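Local coordinates for mRNA-binding protein PUF3 (Saccharomyces cerevisiae, PDB 3K49) that binds the 3'-UTRs of mRNAs for mitochondrial proteins through its Pumilio domain and promotes deadenylation and decay of COX17 mRNA, at residues T174-Y178 with S204-L209. Sequence-based numbering, arbitrary orientation.
Sequences TGHIY and SILNEL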
ATOM      1  N   THR A 174       4.801  -8.970  18.481  1.00 55.70           N
ATOM      2  CA  THR A 174       6.135  -9.536  18.666  1.00 72.73           C
ATOM      3  C   THR A 174       6.054 -11.055  18.635  1.00 69.49           C
ATOM      4  O   THR A 174       5.211 -11.652  19.301  1.00 65.09           O
ATOM      5  CB  THR A 174       6.820  -9.051  19.955  1.00 71.26           C
ATOM      6  OG1 THR A 174       6.152  -9.610  21.093  1.00 67.46           O
ATOM      7  CG2 THR A 174       6.809  -7.514  20.014  1.00 56.85           C
ATOM      8  N   GLY A 175       6.920 -11.666  17.832  1.00 62.99           N
ATOM      9  CA  GLY A 175       6.844 -13.089  17.573  1.00 52.83           C
ATOM     10  C   GLY A 175       6.132 -13.403  16.268  1.00 56.47           C
ATOM     11  O   GLY A 175       6.322 -14.470  15.673  1.00 48.90           O
ATOM     12  N   HIS A 176       5.314 -12.466  15.801  1.00 55.03           N
ATOM     13  CA  HIS A 176       4.516 -12.722  14.608  1.00 49.36           C
ATOM     14  C   HIS A 176       4.954 -11.911  13.403  1.00 40.83           C
ATOM     15  O   HIS A 176       4.422 -12.088  12.310  1.00 44.25           O
ATOM     16  CB  HIS A 176       3.040 -12.487  14.900  1.00 52.67           C
ATOM     17  CG  HIS A 176       2.550 -13.192  16.126  1.00 61.90           C
ATOM     18  ND1 HIS A 176       2.001 -14.457  16.094  1.00 57.36           N
ATOM     19  CD2 HIS A 176       2.522 -12.809  17.427  1.00 57.19           C
ATOM     20  CE1 HIS A 176       1.657 -14.818  17.314  1.00 60.49           C
ATOM     21  NE2 HIS A 176       1.959 -13.830  18.143  1.00 63.66           N
ATOM     22  N   ILE A 177       5.955 -11.057  13.594  1.00 46.66           N
ATOM     23  CA  ILE A 177       6.329 -10.071  12.583  1.00 41.40           C
ATOM     24  C   ILE A 177       6.787 -10.655  11.254  1.00 43.29           C
ATOM     25  O   ILE A 177       6.423 -10.136  10.204  1.00 41.18           O
ATOM     26  CB  ILE A 177       7.372  -9.076  13.122  1.00 50.53           C
ATOM     27  CG1 ILE A 177       6.754  -8.235  14.241  1.00 57.16           C
ATOM     28  CG2 ILE A 177       7.890  -8.168  12.008  1.00 43.51           C
ATOM     29  CD1 ILE A 177       7.777  -7.470  15.058  1.00 60.61           C
ATOM     30  N   TYR A 178       7.578 -11.726  11.275  1.00 50.51           N
ATOM     31  CA  TYR A 178       7.955 -12.351  10.009  1.00 50.51           C
ATOM     32  C   TYR A 178       6.737 -12.942   9.301  1.00 46.70           C
ATOM     33  O   TYR A 178       6.503 -12.698   8.111  1.00 51.35           O
ATOM     34  CB  TYR A 178       9.032 -13.428  10.161  1.00 53.80           C
ATOM     35  CG  TYR A 178       9.190 -14.197   8.870  1.00 52.79           C
ATOM     36  CD1 TYR A 178       9.931 -13.674   7.819  1.00 48.28           C
ATOM     37  CD2 TYR A 178       8.546 -15.420   8.677  1.00 68.39           C
ATOM     38  CE1 TYR A 178      10.056 -14.353   6.622  1.00 60.12           C
ATOM     39  CE2 TYR A 178       8.673 -16.118   7.483  1.00 68.87           C
ATOM     40  CZ  TYR A 178       9.433 -15.582   6.458  1.00 70.95           C
ATOM     41  OH  TYR A 178       9.561 -16.272   5.266  1.00 59.16           O
ATOM     42  N   SER A 204      12.485  -2.903  16.898  1.00 60.65           N
ATOM     43  CA  SER A 204      11.780  -4.120  17.301  1.00 51.28           C
ATOM     44  C   SER A 204      11.274  -4.927  16.107  1.00 51.63           C
ATOM     45  O   SER A 204      11.214  -6.157  16.147  1.00 56.18           O
ATOM     46  CB  SER A 204      10.619  -3.772  18.227  1.00 50.07           C
ATOM     47  OG  SER A 204       9.733  -4.872  18.359  1.00 73.92           O
ATOM     48  N   ILE A 205      10.916  -4.230  15.039  1.00 44.49           N
ATOM     49  CA  ILE A 205      10.385  -4.882  13.850  1.00 50.30           C
ATOM     50  C   ILE A 205      11.487  -5.435  12.949  1.00 41.81           C
ATOM     51  O   ILE A 205      11.364  -6.524  12.398  1.00 36.20           O
ATOM     52  CB  ILE A 205       9.544  -3.888  13.014  1.00 50.66           C
ATOM     53  CG1 ILE A 205       8.173  -3.650  13.659  1.00 46.32           C
ATOM     54  CG2 ILE A 205       9.411  -4.370  11.569  1.00 35.97           C
ATOM     55  CD1 ILE A 205       7.364  -2.637  12.948  1.00 41.14           C
ATOM     56  N   LEU A 206      12.542  -4.646  12.771  1.00 45.37           N
ATOM     57  CA  LEU A 206      13.629  -4.991  11.865  1.00 44.44           C
ATOM     58  C   LEU A 206      14.497  -6.120  12.438  1.00 50.53           C
ATOM     59  O   LEU A 206      15.174  -6.839  11.700  1.00 47.61           O
ATOM     60  CB  LEU A 206      14.477  -3.757  11.568  1.00 39.17           C
ATOM     61  CG  LEU A 206      13.745  -2.685  10.759  1.00 46.41           C
ATOM     62  CD1 LEU A 206      14.601  -1.427  10.629  1.00 54.91           C
ATOM     63  CD2 LEU A 206      13.336  -3.222   9.404  1.00 34.37           C
ATOM     64  N   ASN A 207      14.469  -6.261  13.760  1.00 46.40           N
ATOM     65  CA  ASN A 207      15.145  -7.356  14.440  1.00 48.20           C
ATOM     66  C   ASN A 207      14.525  -8.726  14.150  1.00 48.12           C
ATOM     67  O   ASN A 207      15.225  -9.723  14.091  1.00 55.70           O
ATOM     68  CB  ASN A 207      15.168  -7.103  15.950  1.00 55.65           C
ATOM     69  CG  ASN A 207      16.277  -6.135  16.369  1.00 69.15           C
ATOM     70  OD1 ASN A 207      17.083  -5.694  15.542  1.00 59.59           O
ATOM     71  ND2 ASN A 207      16.320  -5.807  17.658  1.00 56.63           N
ATOM     72  N   GLU A 208      13.211  -8.773  13.978  1.00 48.17           N
ATOM     73  CA  GLU A 208      12.540 -10.029  13.668  1.00 47.82           C
ATOM     74  C   GLU A 208      12.631 -10.364  12.177  1.00 52.54           C
ATOM     75  O   GLU A 208      12.207 -11.438  11.747  1.00 53.21           O
ATOM     76  CB  GLU A 208      11.073  -9.998  14.114  1.00 45.11           C
ATOM     77  CG  GLU A 208      10.884  -9.869  15.618  1.00 46.76           C
ATOM     78  CD  GLU A 208       9.514 -10.348  16.075  1.00 64.85           C
ATOM     79  OE1 GLU A 208       9.130 -10.084  17.242  1.00 66.10           O
ATOM     80  OE2 GLU A 208       8.819 -10.998  15.265  1.00 67.16           O
ATOM     81  N   LEU A 209      13.184  -9.449  11.389  1.00 42.31           N
ATOM     82  CA  LEU A 209      13.268  -9.667   9.950  1.00 45.96           C
ATOM     83  C   LEU A 209      14.720  -9.871   9.491  1.00 54.54           C
ATOM     84  O   LEU A 209      14.972 -10.460   8.441  1.00 47.65           O
ATOM     85  CB  LEU A 209      12.661  -8.471   9.201  1.00 40.13           C
ATOM     86  CG  LEU A 209      11.235  -8.010   9.521  1.00 47.72           C
ATOM     87  CD1 LEU A 209      10.800  -6.966   8.523  1.00 43.42           C
ATOM     88  CD2 LEU A 209      10.276  -9.187   9.493  1.00 47.27           C
TER
HETATM   89  O   HOH W   1       8.702 -13.152  13.263  1.00 43.22           O
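Glu-208 reaches across to the turn before helix 177-181 and sets its carboxylate against the backbone there. OE1, through its syn lone pair, takes the N-H of Gly-175 in a bond of 2.8 Å (159° at the hydrogen), while OE2 receives a weak, bent bond from Ile-177 N at 3.3 Å. A water extends this grip by one residue, accepting from Tyr-178 N and donating to OE2, and the carboxylate thus serves two N-H groups at the start of the helix, one of them through the water. With CG beside its own backbone N (chi1 -64°) and the chain extended beyond, Glu-208 crosses Ile-177 at about a right angle; CD lies 3.5 Å from Ile-177 CD1. The contact closes Pumilio repeat 5 of the arched PUM-HD, a helical-repeat fold, tying the turn near its beginning to the C-terminal part of helix 199-207 and the first residues of repeat 6, about 12 Å from the bound RNA at the nearest atom. Replacing Glu-208 by an alanine would probably leave the N-H of Gly-175 without its carboxylate partner and uncover one flank of Ile-177. Of the two branches of Ile-177, CG2, anti to the backbone N, meets Leu-209 CD2 at 3.6 Å, and CD1, besides touching the Glu-208 carboxylate, comes to 4.1 Å from Ile-205 CG1. Leu-209 CD2 also lies near Tyr-178 CA, and the Tyr-178 ring turns onward to Phe-212 and helix 213-218.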